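PDB 4K7C: aminopeptidase C from Lactobacillus rhamnosus, which is probably a papain-like cysteine aminopeptidase of the bleomycin hydrolase type, cutting residues from the amino-terminal end of peptides. Local coordinates for residues Tyr110-Val115 and Gln205-Glu210; His238-Leu243 and Phe249-Gly254; Ile306-Leu309 and Ser314-Phe317. All coordinates share one frame; numbering follows the deposited sequence.

Contact 1. Residues Tyr110-Val115 and Gln205-Glu210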
loop_
_atom_site.group_PDB
_atom_site.type_symbol
_atom_site.label_atom_id
_atom_site.label_comp_id
_atom_site.label_asym_id
_atom_site.label_seq_id
_atom_site.Cartn_x
_atom_site.Cartn_y
_atom_site.Cartn_z
ATOM N N TYR A 110 -3.184 -38.642 23.210
ATOM C CA TYR A 110 -4.401 -39.251 22.647
ATOM C C TYR A 110 -4.157 -40.040 21.383
ATOM O O TYR A 110 -4.560 -41.197 21.310
ATOM C CB TYR A 110 -5.539 -38.211 22.474
ATOM C CG TYR A 110 -6.919 -38.798 22.565
ATOM C CD1 TYR A 110 -7.599 -38.774 23.757
ATOM C CD2 TYR A 110 -7.558 -39.344 21.480
ATOM C CE1 TYR A 110 -8.859 -39.271 23.898
ATOM C CE2 TYR A 110 -8.844 -39.872 21.621
ATOM C CZ TYR A 110 -9.467 -39.851 22.837
ATOM O OH TYR A 110 -10.742 -40.332 23.043
ATOM N N PHE A 111 -3.410 -39.457 20.434
ATOM C CA PHE A 111 -3.044 -40.109 19.207
ATOM C C PHE A 111 -2.226 -41.395 19.467
ATOM O O PHE A 111 -2.497 -42.438 18.880
ATOM C CB PHE A 111 -2.262 -39.133 18.309
ATOM C CG PHE A 111 -1.691 -39.775 17.077
ATOM C CD1 PHE A 111 -2.452 -39.937 15.924
ATOM C CD2 PHE A 111 -0.365 -40.141 17.057
ATOM C CE1 PHE A 111 -1.869 -40.530 14.803
ATOM C CE2 PHE A 111 0.208 -40.753 15.993
ATOM C CZ PHE A 111 -0.542 -40.941 14.818
ATOM N N TYR A 112 -1.240 -41.323 20.346
ATOM C CA TYR A 112 -0.402 -42.491 20.609
ATOM C C TYR A 112 -1.278 -43.617 21.180
ATOM O O TYR A 112 -1.060 -44.804 20.873
ATOM C CB TYR A 112 0.702 -42.175 21.564
ATOM C CG TYR A 112 1.722 -41.187 21.089
ATOM C CD1 TYR A 112 2.157 -41.146 19.758
ATOM C CD2 TYR A 112 2.320 -40.283 21.985
ATOM C CE1 TYR A 112 3.163 -40.276 19.323
ATOM C CE2 TYR A 112 3.324 -39.406 21.573
ATOM C CZ TYR A 112 3.727 -39.346 20.239
ATOM O OH TYR A 112 4.731 -38.476 19.767
ATOM N N GLU A 113 -2.203 -43.272 22.040
ATOM C CA GLU A 113 -3.049 -44.291 22.679
ATOM C C GLU A 113 -3.971 -44.897 21.614
ATOM O O GLU A 113 -4.272 -46.121 21.632
ATOM C CB GLU A 113 -3.818 -43.719 23.880
ATOM C CG GLU A 113 -2.918 -43.479 25.096
ATOM C CD GLU A 113 -2.346 -44.785 25.632
ATOM O OE1 GLU A 113 -3.146 -45.779 25.619
ATOM O OE2 GLU A 113 -1.155 -44.829 26.033
ATOM N N ASN A 114 -4.429 -44.070 20.687
ATOM C CA ASN A 114 -5.235 -44.591 19.551
ATOM C C ASN A 114 -4.472 -45.505 18.627
ATOM O O ASN A 114 -5.022 -46.534 18.144
ATOM C CB ASN A 114 -5.939 -43.461 18.786
ATOM C CG ASN A 114 -7.202 -43.001 19.487
ATOM O OD1 ASN A 114 -7.804 -43.751 20.241
ATOM N ND2 ASN A 114 -7.632 -41.750 19.235
ATOM N N VAL A 115 -3.204 -45.184 18.381
ATOM C CA VAL A 115 -2.352 -45.994 17.605
ATOM C C VAL A 115 -2.083 -47.349 18.306
ATOM O O VAL A 115 -2.070 -48.416 17.632
ATOM C CB VAL A 115 -0.962 -45.326 17.376
ATOM C CG1 VAL A 115 -0.005 -46.267 16.754
ATOM C CG2 VAL A 115 -1.118 -44.126 16.416
ATOM N N GLN A 205 6.809 -42.160 26.667
ATOM C CA GLN A 205 7.298 -41.027 27.474
ATOM C C GLN A 205 8.435 -40.245 26.814
ATOM O O GLN A 205 8.482 -39.063 26.938
ATOM C CB GLN A 205 7.670 -41.513 28.910
ATOM C CG GLN A 205 6.390 -42.011 29.601
ATOM C CD GLN A 205 5.364 -40.844 29.813
ATOM O OE1 GLN A 205 5.776 -39.759 30.196
ATOM N NE2 GLN A 205 4.098 -41.060 29.560
ATOM N N LYS A 206 9.339 -40.910 26.109
ATOM C CA LYS A 206 10.409 -40.244 25.422
ATOM C C LYS A 206 9.784 -39.412 24.260
ATOM O O LYS A 206 10.200 -38.256 24.079
ATOM C CB LYS A 206 11.444 -41.253 24.923
ATOM C CG LYS A 206 12.477 -40.717 23.924
ATOM C CD LYS A 206 12.980 -41.745 22.879
ATOM C CE LYS A 206 13.274 -41.142 21.467
ATOM N NZ LYS A 206 12.092 -41.114 20.526
HETATM N N MSE A 207 8.811 -40.003 23.564
HETATM C CA MSE A 207 8.092 -39.336 22.410
HETATM C C MSE A 207 7.414 -38.071 22.899
HETATM O O MSE A 207 7.555 -36.991 22.286
HETATM C CB MSE A 207 7.043 -40.217 21.790
HETATM C CG MSE A 207 7.712 -41.410 21.127
HETATM SE SE MSE A 207 6.298 -42.727 20.719
HETATM C CE MSE A 207 7.656 -43.925 20.015
ATOM N N LEU A 208 6.757 -38.169 24.028
ATOM C CA LEU A 208 6.064 -37.041 24.660
ATOM C C LEU A 208 7.017 -35.970 25.110
ATOM O O LEU A 208 6.667 -34.791 24.988
ATOM C CB LEU A 208 5.128 -37.468 25.781
ATOM C CG LEU A 208 3.873 -38.218 25.306
ATOM C CD1 LEU A 208 3.121 -38.750 26.468
ATOM C CD2 LEU A 208 2.948 -37.359 24.524
ATOM N N ALA A 209 8.210 -36.331 25.616
ATOM C CA ALA A 209 9.213 -35.342 26.040
ATOM C C ALA A 209 9.597 -34.472 24.842
ATOM O O ALA A 209 9.724 -33.308 24.955
ATOM C CB ALA A 209 10.481 -35.941 26.622
ATOM N N GLU A 210 9.800 -35.104 23.714
ATOM C CA GLU A 210 10.088 -34.397 22.458
ATOM C C GLU A 210 8.922 -33.537 22.033
ATOM O O GLU A 210 9.163 -32.405 21.649
ATOM C CB GLU A 210 10.404 -35.433 21.380
ATOM C CG GLU A 210 11.676 -36.216 21.662
ATOM C CD GLU A 210 11.799 -37.552 20.940
ATOM O OE1 GLU A 210 10.744 -38.066 20.469
ATOM O OE2 GLU A 210 12.942 -38.011 20.800
#
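Of the helical segments 110-115 and 205-210, Y112 CA and M207 CA are the nearest pair, 9.2 Å apart, so side chains rather than backbones fill the space between them. The motif is a Met-aromatic contact in a helical bundle; L180 and L187 of helix 170-192 also pack on Y112. Residue 207 is modelled as selenomethionine, in keeping with the selenomethionine derivative used for the structure. Its SE lies over one face of the Y112 ring, 4.3 Å from the centroid and only 15° off the normal, displaced toward the rim. A methionine suits this place, since its unbranched chain lets the chalcogen atom lie over the ring: CG is anti to the carbonyl carbon (chi1 -66°) and the extended chain beyond carries SE there. Leucine L208 works at the edge, its CD2 3.6 Å from Y112 CE2; L208 also touches F105 of helix 96-117 and F13 of the second subunit. Tyrosine joins this apolar packing to a polar anchor, since its OH hydrogen-bonds D211 OD2 on helix 197-219. Next to that anchor, Y112 OH also rests 3.5 Å from M207 CB.

Contact 2. Residues His238-Leu243 and Phe249-Gly254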
loop_
_atom_site.group_PDB
_atom_site.type_symbol
_atom_site.label_atom_id
_atom_site.label_comp_id
_atom_site.label_asym_id
_atom_site.label_seq_id
_atom_site.Cartn_x
_atom_site.Cartn_y
_atom_site.Cartn_z
ATOM N N HIS A 238 -6.345 -3.177 41.239
ATOM C CA HIS A 238 -6.412 -4.459 41.963
ATOM C C HIS A 238 -5.180 -5.289 41.682
ATOM O O HIS A 238 -4.641 -5.272 40.540
ATOM C CB HIS A 238 -7.644 -5.291 41.542
ATOM C CG HIS A 238 -8.949 -4.603 41.758
ATOM N ND1 HIS A 238 -9.651 -4.724 42.935
ATOM C CD2 HIS A 238 -9.740 -3.869 40.931
ATOM C CE1 HIS A 238 -10.789 -4.044 42.848
ATOM N NE2 HIS A 238 -10.867 -3.509 41.645
ATOM N N ILE A 239 -4.684 -5.980 42.729
ATOM C CA ILE A 239 -3.607 -6.938 42.587
ATOM C C ILE A 239 -3.938 -8.223 43.334
ATOM O O ILE A 239 -4.363 -8.172 44.478
ATOM C CB ILE A 239 -2.258 -6.378 43.015
ATOM C CG1 ILE A 239 -1.201 -7.429 42.728
ATOM C CG2 ILE A 239 -2.236 -5.875 44.444
ATOM C CD1 ILE A 239 0.180 -6.885 42.867
ATOM N N ASP A 240 -3.796 -9.345 42.647
ATOM C CA ASP A 240 -4.108 -10.627 43.221
ATOM C C ASP A 240 -2.831 -11.476 42.998
ATOM O O ASP A 240 -2.402 -11.709 41.863
ATOM C CB ASP A 240 -5.346 -11.167 42.539
ATOM C CG ASP A 240 -5.961 -12.335 43.218
ATOM O OD1 ASP A 240 -5.324 -12.918 44.113
ATOM O OD2 ASP A 240 -7.086 -12.699 42.774
ATOM N N ARG A 241 -2.165 -11.859 44.094
ATOM C CA ARG A 241 -0.878 -12.499 44.041
ATOM C C ARG A 241 -0.825 -14.014 44.143
ATOM O O ARG A 241 -1.702 -14.625 44.730
ATOM C CB ARG A 241 0.018 -11.830 45.070
ATOM C CG ARG A 241 0.166 -10.320 44.740
ATOM C CD ARG A 241 1.042 -9.676 45.711
ATOM N NE ARG A 241 2.418 -9.827 45.290
ATOM C CZ ARG A 241 3.409 -9.293 45.999
ATOM N NH1 ARG A 241 4.651 -9.469 45.610
ATOM N NH2 ARG A 241 3.121 -8.586 47.088
ATOM N N GLU A 242 0.172 -14.603 43.498
ATOM C CA GLU A 242 0.432 -16.028 43.562
ATOM C C GLU A 242 -0.774 -16.948 43.184
ATOM O O GLU A 242 -1.058 -17.968 43.791
ATOM C CB GLU A 242 0.875 -16.322 44.976
ATOM C CG GLU A 242 2.036 -15.438 45.365
ATOM C CD GLU A 242 3.009 -16.247 46.107
ATOM O OE1 GLU A 242 4.020 -16.616 45.461
ATOM O OE2 GLU A 242 2.672 -16.584 47.273
ATOM N N LEU A 243 -1.485 -16.534 42.164
ATOM C CA LEU A 243 -2.523 -17.356 41.557
ATOM C C LEU A 243 -1.861 -18.501 40.775
ATOM O O LEU A 243 -0.697 -18.407 40.323
ATOM C CB LEU A 243 -3.377 -16.490 40.665
ATOM C CG LEU A 243 -4.314 -15.446 41.265
ATOM C CD1 LEU A 243 -4.762 -14.456 40.218
ATOM C CD2 LEU A 243 -5.508 -16.131 41.874
ATOM N N PHE A 249 -9.014 -19.775 37.506
ATOM C CA PHE A 249 -10.284 -20.254 37.013
ATOM C C PHE A 249 -11.360 -20.269 38.098
ATOM O O PHE A 249 -12.486 -19.772 37.893
ATOM C CB PHE A 249 -10.197 -21.609 36.343
ATOM C CG PHE A 249 -11.542 -22.086 35.796
ATOM C CD1 PHE A 249 -12.013 -21.635 34.577
ATOM C CD2 PHE A 249 -12.360 -22.944 36.562
ATOM C CE1 PHE A 249 -13.273 -21.998 34.146
ATOM C CE2 PHE A 249 -13.593 -23.377 36.085
ATOM C CZ PHE A 249 -14.063 -22.884 34.913
ATOM N N LYS A 250 -11.045 -20.896 39.230
ATOM C CA LYS A 250 -12.018 -21.030 40.322
ATOM C C LYS A 250 -12.520 -19.667 40.810
ATOM O O LYS A 250 -13.683 -19.503 41.050
ATOM C CB LYS A 250 -11.426 -21.904 41.458
ATOM C CG LYS A 250 -11.163 -23.364 41.042
ATOM C CD LYS A 250 -10.585 -24.236 42.189
ATOM C CE LYS A 250 -11.118 -25.666 42.117
ATOM N NZ LYS A 250 -10.165 -26.424 41.300
ATOM N N LYS A 251 -11.648 -18.663 40.906
ATOM C CA LYS A 251 -12.022 -17.351 41.449
ATOM C C LYS A 251 -12.706 -16.410 40.471
ATOM O O LYS A 251 -13.733 -15.809 40.824
ATOM C CB LYS A 251 -10.811 -16.676 42.079
ATOM C CG LYS A 251 -11.053 -15.279 42.617
ATOM C CD LYS A 251 -9.907 -14.779 43.466
ATOM C CE LYS A 251 -10.070 -13.301 43.837
ATOM N NZ LYS A 251 -8.861 -12.860 44.590
ATOM N N TYR A 252 -12.203 -16.366 39.243
ATOM C CA TYR A 252 -12.670 -15.384 38.264
ATOM C C TYR A 252 -13.777 -15.902 37.362
ATOM O O TYR A 252 -14.611 -15.112 36.925
ATOM C CB TYR A 252 -11.448 -14.744 37.497
ATOM C CG TYR A 252 -10.645 -13.884 38.336
ATOM C CD1 TYR A 252 -10.966 -12.506 38.474
ATOM C CD2 TYR A 252 -9.546 -14.388 39.061
ATOM C CE1 TYR A 252 -10.200 -11.693 39.319
ATOM C CE2 TYR A 252 -8.769 -13.569 39.911
ATOM C CZ TYR A 252 -9.124 -12.228 40.044
ATOM O OH TYR A 252 -8.399 -11.372 40.892
ATOM N N VAL A 253 -13.840 -17.224 37.172
ATOM C CA VAL A 253 -14.910 -17.809 36.390
ATOM C C VAL A 253 -15.868 -18.562 37.302
ATOM O O VAL A 253 -17.065 -18.256 37.339
ATOM C CB VAL A 253 -14.353 -18.721 35.251
ATOM C CG1 VAL A 253 -15.497 -19.211 34.347
ATOM C CG2 VAL A 253 -13.433 -17.923 34.334
ATOM N N GLY A 254 -15.392 -19.586 37.995
ATOM C CA GLY A 254 -16.202 -20.166 39.060
ATOM C C GLY A 254 -17.294 -21.136 38.628
ATOM O O GLY A 254 -18.141 -21.517 39.455
#
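D240, on the second strand of the hairpin 226-231/237-243, meets K251 and Y252 of helix 245-253, the helix that follows the strand, whose chain turns a corner at E242. Charge and hydrogen bonding converge on one oxygen. K251 NZ makes a short salt bridge of 2.5 Å to D240 OD2, arriving 51° out of the carboxylate plane. Y252 OH donates to the same D240 OD2 at 2.7 Å, where the carboxylate oxygen offers its anti lone pair. An aspartate suits the strand here: CG anti to the backbone N (chi1 -167°) carries a short, charged arm straight across to the helix, whereas the lysine, with all its chi angles near 180°, stretches out to meet it. Apolar contact is slighter: L243 CD1 lies 4.1 Å from Y252 CE2, and the tyrosine ring is further held by stacking on F248 and by an edge-to-face meeting with F228. With an alanine in place of D240, the K251 ammonium would probably lose this counter-charge and the Y252 hydroxyl its acceptor. Two donors on D240 OD2 are likely to stabilise its negative charge and so favour the ionised carboxylate, and they tie the helix to the hairpin through a polar point at the border of an aromatic cluster.

Contact 3. Residues Ile306-Leu309 and Ser314-Phe317. With GOL (glycerol), chain C.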
loop_
_atom_site.group_PDB
_atom_site.type_symbol
_atom_site.label_atom_id
_atom_site.label_comp_id
_atom_site.label_asym_id
_atom_site.label_seq_id
_atom_site.Cartn_x
_atom_site.Cartn_y
_atom_site.Cartn_z
ATOM N N ILE A 306 -32.803 -19.543 23.180
ATOM C CA ILE A 306 -33.503 -18.346 23.560
ATOM C C ILE A 306 -33.678 -18.142 25.092
ATOM O O ILE A 306 -33.497 -17.082 25.604
ATOM C CB ILE A 306 -34.864 -18.328 22.830
ATOM C CG1 ILE A 306 -34.632 -18.178 21.341
ATOM C CG2 ILE A 306 -35.733 -17.179 23.292
ATOM C CD1 ILE A 306 -35.842 -18.548 20.458
ATOM N N LYS A 307 -34.021 -19.224 25.784
ATOM C CA LYS A 307 -34.156 -19.239 27.237
ATOM C C LYS A 307 -32.832 -18.805 27.917
ATOM O O LYS A 307 -32.781 -17.906 28.795
ATOM C CB LYS A 307 -34.583 -20.649 27.656
ATOM C CG LYS A 307 -35.032 -20.702 29.084
ATOM C CD LYS A 307 -35.581 -22.079 29.419
ATOM C CE LYS A 307 -36.214 -22.068 30.807
ATOM N NZ LYS A 307 -36.488 -23.481 31.155
ATOM N N GLN A 308 -31.733 -19.342 27.437
ATOM C CA GLN A 308 -30.421 -18.998 27.959
ATOM C C GLN A 308 -30.079 -17.506 27.672
ATOM O O GLN A 308 -29.622 -16.749 28.554
ATOM C CB GLN A 308 -29.364 -20.002 27.439
ATOM C CG GLN A 308 -27.998 -19.824 28.032
ATOM C CD GLN A 308 -27.159 -21.075 28.030
ATOM O OE1 GLN A 308 -27.620 -22.150 28.433
ATOM N NE2 GLN A 308 -25.901 -20.951 27.587
ATOM N N LEU A 309 -30.294 -17.073 26.431
ATOM C CA LEU A 309 -30.140 -15.641 26.115
ATOM C C LEU A 309 -30.999 -14.708 26.976
ATOM O O LEU A 309 -30.530 -13.675 27.445
ATOM C CB LEU A 309 -30.381 -15.392 24.575
ATOM C CG LEU A 309 -29.296 -16.067 23.705
ATOM C CD1 LEU A 309 -29.718 -15.970 22.238
ATOM C CD2 LEU A 309 -27.920 -15.392 23.892
ATOM N N SER A 314 -24.673 -15.919 27.196
ATOM C CA SER A 314 -24.270 -16.235 25.826
ATOM C C SER A 314 -24.195 -17.734 25.557
ATOM O O SER A 314 -24.163 -18.592 26.480
ATOM C CB SER A 314 -22.941 -15.484 25.532
ATOM O OG SER A 314 -21.826 -15.995 26.225
ATOM N N VAL A 315 -24.249 -18.108 24.314
ATOM C CA VAL A 315 -24.386 -19.511 23.990
ATOM C C VAL A 315 -23.348 -19.958 22.942
ATOM O O VAL A 315 -23.403 -19.478 21.783
ATOM C CB VAL A 315 -25.823 -19.817 23.442
ATOM C CG1 VAL A 315 -26.010 -21.258 23.084
ATOM C CG2 VAL A 315 -26.953 -19.407 24.410
ATOM N N TRP A 316 -22.433 -20.848 23.300
ATOM C CA TRP A 316 -21.496 -21.403 22.366
ATOM C C TRP A 316 -22.281 -22.260 21.364
ATOM O O TRP A 316 -23.215 -23.008 21.750
ATOM C CB TRP A 316 -20.497 -22.289 23.093
ATOM C CG TRP A 316 -19.348 -22.876 22.398
ATOM C CD1 TRP A 316 -18.068 -22.521 22.505
ATOM C CD2 TRP A 316 -19.318 -24.104 21.591
ATOM N NE1 TRP A 316 -17.252 -23.334 21.824
ATOM C CE2 TRP A 316 -17.984 -24.316 21.230
ATOM C CE3 TRP A 316 -20.301 -24.909 21.021
ATOM C CZ2 TRP A 316 -17.580 -25.362 20.433
ATOM C CZ3 TRP A 316 -19.896 -25.989 20.277
ATOM C CH2 TRP A 316 -18.562 -26.213 19.955
ATOM N N PHE A 317 -21.961 -22.057 20.081
ATOM C CA PHE A 317 -22.589 -22.845 19.003
ATOM C C PHE A 317 -21.690 -23.198 17.864
ATOM O O PHE A 317 -20.753 -22.464 17.565
ATOM C CB PHE A 317 -23.885 -22.140 18.456
ATOM C CG PHE A 317 -23.651 -21.043 17.466
ATOM C CD1 PHE A 317 -23.260 -19.795 17.890
ATOM C CD2 PHE A 317 -23.919 -21.244 16.120
ATOM C CE1 PHE A 317 -23.026 -18.769 17.019
ATOM C CE2 PHE A 317 -23.768 -20.165 15.222
ATOM C CZ PHE A 317 -23.324 -18.930 15.689
HETATM C C1 GOL C . -21.573 -21.005 28.973
HETATM O O1 GOL C . -22.290 -20.585 30.146
HETATM C C2 GOL C . -22.313 -22.086 28.185
HETATM O O2 GOL C . -23.735 -22.107 28.382
HETATM C C3 GOL C . -21.849 -22.093 26.730
HETATM O O3 GOL C . -22.831 -22.081 25.718
#
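This is a buried helix-to-strand contact in the papain-like fold, between Q308 and L309 near the end of helix 298-310 and S314 and V315 at the start of strand 315-319, a brief loop later. The strand runs between 364-374 and 408-414, antiparallel to both, and through V315 the helix end packs against the β-rich half. The apolar part centres on one methyl group. V315 CG2 lies 4.1 Å from L309 CG and 3.8 Å from Q308 CG, caught between the leucine branch and the aliphatic stem of the glutamine. A β-branched valine suits a buried strand, its CG2 packing on both helix side chains, and L309 extends the packing to W381. Q308 has its CG anti to the backbone N (chi1 -174°) and an extended chain, which brings the amide to the S314 carbonyl. There NE2 donates to S314 O at 3.1 Å; the oxygen lies in the amide plane, while the donor stands 36° above the carbonyl plane. The other end, OE1, accepts from S414 N, so the amide is gripped at both ends and its rotation fixed. Glycerol, probably from the crystallisation liquor, takes a further bond, with Q308 NE2 2.6 Å from its O2. Its O3 accepts from W316 N at 2.7 Å, and the molecule also bonds V412 O. Glutamine suits this buried site because one neutral amide offers both donor and acceptor: without placing a charge in the interior it can satisfy backbone groups of S314, just before one strand, and S414, in another, and its other N-H is taken up in the crystal by a glycerol hydroxyl.

The three contacts are separate, and follow one another in series along the chain. Contact 1 joins two helices, 96-117 and 197-219, contact 2 fixes a hairpin to its helix, and contact 3 packs the end of helix 298-310 on strand 315-319; contacts 1 and 3 lie on opposite sides of the chain's centre, their centres 37 Å apart. Contacts 2 and 3 come closest, about 11 Å between nearest atoms. Both also reach helix 70-87: the Y252 ring meets that of F87, and W316 NE1 bonds W71 O. In papain-like peptidases the start of this helix carries the nucleophilic cysteine, so contact 3, with its glycerol, is probably the one nearest the active site.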